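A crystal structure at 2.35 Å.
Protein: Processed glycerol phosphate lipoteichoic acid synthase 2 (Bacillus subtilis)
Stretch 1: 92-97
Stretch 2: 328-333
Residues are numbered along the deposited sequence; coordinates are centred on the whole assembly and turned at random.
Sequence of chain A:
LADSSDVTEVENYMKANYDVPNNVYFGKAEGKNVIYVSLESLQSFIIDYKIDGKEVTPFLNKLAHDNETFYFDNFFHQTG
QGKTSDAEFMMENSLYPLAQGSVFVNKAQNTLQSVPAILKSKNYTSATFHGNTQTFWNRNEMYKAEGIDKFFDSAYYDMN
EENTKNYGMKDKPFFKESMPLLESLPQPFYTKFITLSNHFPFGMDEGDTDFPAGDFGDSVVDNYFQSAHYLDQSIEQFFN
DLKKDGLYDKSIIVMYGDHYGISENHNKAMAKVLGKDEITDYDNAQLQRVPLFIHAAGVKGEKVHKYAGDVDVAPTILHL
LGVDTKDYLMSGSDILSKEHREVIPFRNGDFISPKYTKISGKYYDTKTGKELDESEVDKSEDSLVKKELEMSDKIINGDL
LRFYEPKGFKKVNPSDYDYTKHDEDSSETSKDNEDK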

ATOM      1  N   GLU A  92      -1.233  -3.841  -7.052  1.00 20.95           N
ATOM      2  CA  GLU A  92      -1.171  -4.265  -8.467  1.00 21.01           C
ATOM      3  C   GLU A  92      -2.504  -4.757  -9.018  1.00 20.18           C
ATOM      4  O   GLU A  92      -2.666  -4.785 -10.212  1.00 20.35           O
ATOM      5  CB  GLU A  92      -0.110  -5.350  -8.726  1.00 21.60           C
ATOM      6  CG  GLU A  92       1.350  -5.106  -8.291  1.00 26.46           C
ATOM      7  CD  GLU A  92       1.784  -3.652  -8.228  1.00 34.11           C
ATOM      8  OE1 GLU A  92       1.374  -2.839  -9.074  1.00 39.31           O
ATOM      9  OE2 GLU A  92       2.568  -3.311  -7.330  1.00 38.14           O
ATOM     10  N   ASN A  93      -3.456  -5.154  -8.170  1.00 19.27           N
ATOM     11  CA  ASN A  93      -4.652  -5.831  -8.704  1.00 18.05           C
ATOM     12  C   ASN A  93      -6.002  -5.255  -8.360  1.00 16.83           C
ATOM     13  O   ASN A  93      -6.965  -5.541  -9.054  1.00 17.16           O
ATOM     14  CB  ASN A  93      -4.633  -7.314  -8.347  1.00 17.38           C
ATOM     15  CG  ASN A  93      -3.480  -8.016  -8.964  1.00 18.08           C
ATOM     16  OD1 ASN A  93      -3.504  -8.294 -10.155  1.00 18.84           O
ATOM     17  ND2 ASN A  93      -2.430  -8.303  -8.167  1.00 18.46           N
ATOM     18  N   SER A  94      -6.067  -4.468  -7.293  1.00 16.59           N
ATOM     19  CA  SER A  94      -7.332  -3.965  -6.745  1.00 16.32           C
ATOM     20  C   SER A  94      -8.273  -5.135  -6.477  1.00 16.07           C
ATOM     21  O   SER A  94      -9.461  -5.123  -6.806  1.00 16.32           O
ATOM     22  CB  SER A  94      -7.952  -2.895  -7.653  1.00 15.60           C
ATOM     23  OG  SER A  94      -8.964  -2.189  -6.966  1.00 17.31           O
ATOM     24  N   LEU A  95      -7.685  -6.177  -5.915  1.00 16.66           N
ATOM     25  CA  LEU A  95      -8.397  -7.360  -5.466  1.00 16.66           C
ATOM     26  C   LEU A  95      -7.890  -7.740  -4.084  1.00 16.51           C
ATOM     27  O   LEU A  95      -6.707  -7.632  -3.788  1.00 16.08           O
ATOM     28  CB  LEU A  95      -8.190  -8.527  -6.424  1.00 17.01           C
ATOM     29  CG  LEU A  95      -8.760  -8.463  -7.837  1.00 18.81           C
ATOM     30  CD1 LEU A  95      -8.268  -9.704  -8.611  1.00 15.91           C
ATOM     31  CD2 LEU A  95     -10.298  -8.371  -7.768  1.00 18.69           C
ATOM     32  N   TYR A  96      -8.801  -8.180  -3.233  1.00 16.92           N
ATOM     33  CA  TYR A  96      -8.449  -8.577  -1.875  1.00 16.69           C
ATOM     34  C   TYR A  96      -7.594  -9.854  -1.830  1.00 17.29           C
ATOM     35  O   TYR A  96      -7.750 -10.762  -2.652  1.00 16.16           O
ATOM     36  CB  TYR A  96      -9.720  -8.763  -1.031  1.00 16.24           C
ATOM     37  CG  TYR A  96     -10.399  -7.465  -0.773  1.00 15.07           C
ATOM     38  CD1 TYR A  96     -10.076  -6.704   0.355  1.00 17.32           C
ATOM     39  CD2 TYR A  96     -11.337  -6.968  -1.668  1.00 12.57           C
ATOM     40  CE1 TYR A  96     -10.690  -5.468   0.587  1.00 18.24           C
ATOM     41  CE2 TYR A  96     -11.936  -5.758  -1.467  1.00 13.77           C
ATOM     42  CZ  TYR A  96     -11.634  -5.010  -0.345  1.00 16.83           C
ATOM     43  OH  TYR A  96     -12.259  -3.800  -0.155  1.00 17.28           O
ATOM     44  N   PRO A  97      -6.683  -9.915  -0.851  1.00 17.83           N
ATOM     45  CA  PRO A  97      -5.864 -11.091  -0.581  1.00 17.96           C
ATOM     46  C   PRO A  97      -6.730 -12.187   0.032  1.00 18.24           C
ATOM     47  O   PRO A  97      -7.941 -12.006   0.193  1.00 18.36           O
ATOM     48  CB  PRO A  97      -4.886 -10.573   0.466  1.00 18.13           C
ATOM     49  CG  PRO A  97      -5.719  -9.564   1.232  1.00 18.31           C
ATOM     50  CD  PRO A  97      -6.477  -8.847   0.151  1.00 17.31           C
ATOM     51  N   TYR A 328     -12.096  -2.972 -16.365  1.00 24.27           N
ATOM     52  CA  TYR A 328     -11.392  -3.938 -15.507  1.00 23.07           C
ATOM     53  C   TYR A 328     -12.185  -4.375 -14.300  1.00 22.36           C
ATOM     54  O   TYR A 328     -12.944  -3.599 -13.725  1.00 22.04           O
ATOM     55  CB  TYR A 328     -10.062  -3.365 -15.036  1.00 22.58           C
ATOM     56  CG  TYR A 328      -9.193  -2.988 -16.187  1.00 24.04           C
ATOM     57  CD1 TYR A 328      -8.542  -3.970 -16.934  1.00 23.43           C
ATOM     58  CD2 TYR A 328      -9.038  -1.654 -16.561  1.00 24.75           C
ATOM     59  CE1 TYR A 328      -7.740  -3.639 -17.996  1.00 25.53           C
ATOM     60  CE2 TYR A 328      -8.238  -1.314 -17.646  1.00 26.97           C
ATOM     61  CZ  TYR A 328      -7.595  -2.321 -18.356  1.00 27.54           C
ATOM     62  OH  TYR A 328      -6.799  -2.009 -19.435  1.00 32.32           O
ATOM     63  N   LEU A 329     -11.957  -5.611 -13.879  1.00 21.82           N
ATOM     64  CA  LEU A 329     -12.620  -6.137 -12.708  1.00 21.21           C
ATOM     65  C   LEU A 329     -11.751  -5.860 -11.487  1.00 21.49           C
ATOM     66  O   LEU A 329     -10.889  -6.662 -11.123  1.00 22.23           O
ATOM     67  CB  LEU A 329     -12.913  -7.624 -12.889  1.00 21.17           C
ATOM     68  CG  LEU A 329     -13.844  -7.997 -14.053  1.00 20.07           C
ATOM     69  CD1 LEU A 329     -14.288  -9.417 -13.883  1.00 19.96           C
ATOM     70  CD2 LEU A 329     -15.071  -7.082 -14.143  1.00 18.69           C
HETATM   71  N   MSE A 330     -11.989  -4.696 -10.885  1.00 21.04           N
HETATM   72  CA  MSE A 330     -11.229  -4.175  -9.776  1.00 20.54           C
HETATM   73  C   MSE A 330     -12.198  -3.873  -8.645  1.00 19.94           C
HETATM   74  O   MSE A 330     -13.276  -3.349  -8.875  1.00 19.26           O
HETATM   75  CB  MSE A 330     -10.492  -2.911 -10.193  1.00 20.78           C
HETATM   76  CG  MSE A 330      -9.257  -3.181 -11.037  1.00 23.41           C
HETATM   77 SE   MSE A 330      -8.287  -1.554 -11.541  1.00 30.78          SE
HETATM   78  CE  MSE A 330      -6.670  -2.432 -12.206  1.00 31.44           C
ATOM     79  N   SER A 331     -11.796  -4.199  -7.422  1.00 19.16           N
ATOM     80  CA  SER A 331     -12.647  -4.027  -6.258  1.00 19.17           C
ATOM     81  C   SER A 331     -12.669  -2.601  -5.738  1.00 18.38           C
ATOM     82  O   SER A 331     -13.652  -2.180  -5.123  1.00 18.35           O
ATOM     83  CB  SER A 331     -12.183  -4.964  -5.137  1.00 19.05           C
ATOM     84  OG  SER A 331     -12.572  -6.298  -5.445  1.00 21.09           O
ATOM     85  N   GLY A 332     -11.587  -1.862  -5.980  1.00 17.80           N
ATOM     86  CA  GLY A 332     -11.408  -0.536  -5.375  1.00 17.74           C
ATOM     87  C   GLY A 332     -12.054   0.634  -6.098  1.00 17.58           C
ATOM     88  O   GLY A 332     -12.519   0.531  -7.223  1.00 17.05           O
ATOM     89  N   SER A 333     -12.081   1.764  -5.426  1.00 18.05           N
ATOM     90  CA  SER A 333     -12.761   2.923  -5.947  1.00 18.33           C
ATOM     91  C   SER A 333     -11.767   4.081  -5.911  1.00 17.56           C
ATOM     92  O   SER A 333     -11.170   4.327  -4.891  1.00 17.49           O
ATOM     93  CB  SER A 333     -13.994   3.189  -5.075  1.00 18.44           C
ATOM     94  OG  SER A 333     -14.532   4.477  -5.316  1.00 21.36           O
TER
HETATM   95  O   HOH W   1      -7.677  -7.046 -11.260  1.00 13.21           O

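The end of a helix and the loop after it meet an irregular segment far away in sequence, the touching parts running 67° apart. Stretch 1 leaves the helix at Ser94, which takes a positive phi (54°). Ser94 lies closest to stretch 2 by backbone, its CA 4.9 Å from the CA of Met330. About 298 Å² of surface is buried, both sides summed.

Tyr328 does not reach stretch 1. Its O accepts a weak backbone hydrogen bond from Met330 N, at 3.2 Å.

Leu329 meets stretch 1 mainly through its carbonyl; its CA-to-CB bond points sideways. Leu329 O lies 3.8 Å from CD2 of Leu95. The same oxygen joins a water bridge: water 1 donates to Asn93 O at 2.8 Å and to Leu329 O at 3.2 Å. The water thus links two carbonyls, both acceptors, that could not bond to each other directly.

Met330 is a selenomethionine. Its CB packs 3.6 Å from CB of Ser94, and its CG lies 3.8 Å from O of Asn93; both are van der Waals contacts of aliphatic carbons. Met330 CA also makes a CA-H...O contact with Ser94 O at 3.6 Å. With an angle of 125° at H, it is at most a minor supplement to the N-H bond that Ser331 gives the same oxygen.

Ser331 N donates the shorter of the two direct hydrogen bonds, to Ser94 O at 2.6 Å, with a nearly straight angle of 169°. Ser331 CB points toward stretch 1 and sits 3.8 Å from CE2 of Tyr96, an oblique van der Waals approach to the ring. Ser331 OG is 3.9 Å from CD2 of Leu95.

Gly332 N donates to Ser94 OG at 2.8 Å, with a more bent angle of 144°. Ser94 therefore accepts from two successive backbone amides, one through its carbonyl and one through its hydroxyl. An ideal CB on Gly332 would lie 2.8 Å from Ser94 OG, a clash, so the absence of a side chain leaves room for this close approach.

Ser333 points away and makes no contact with stretch 1.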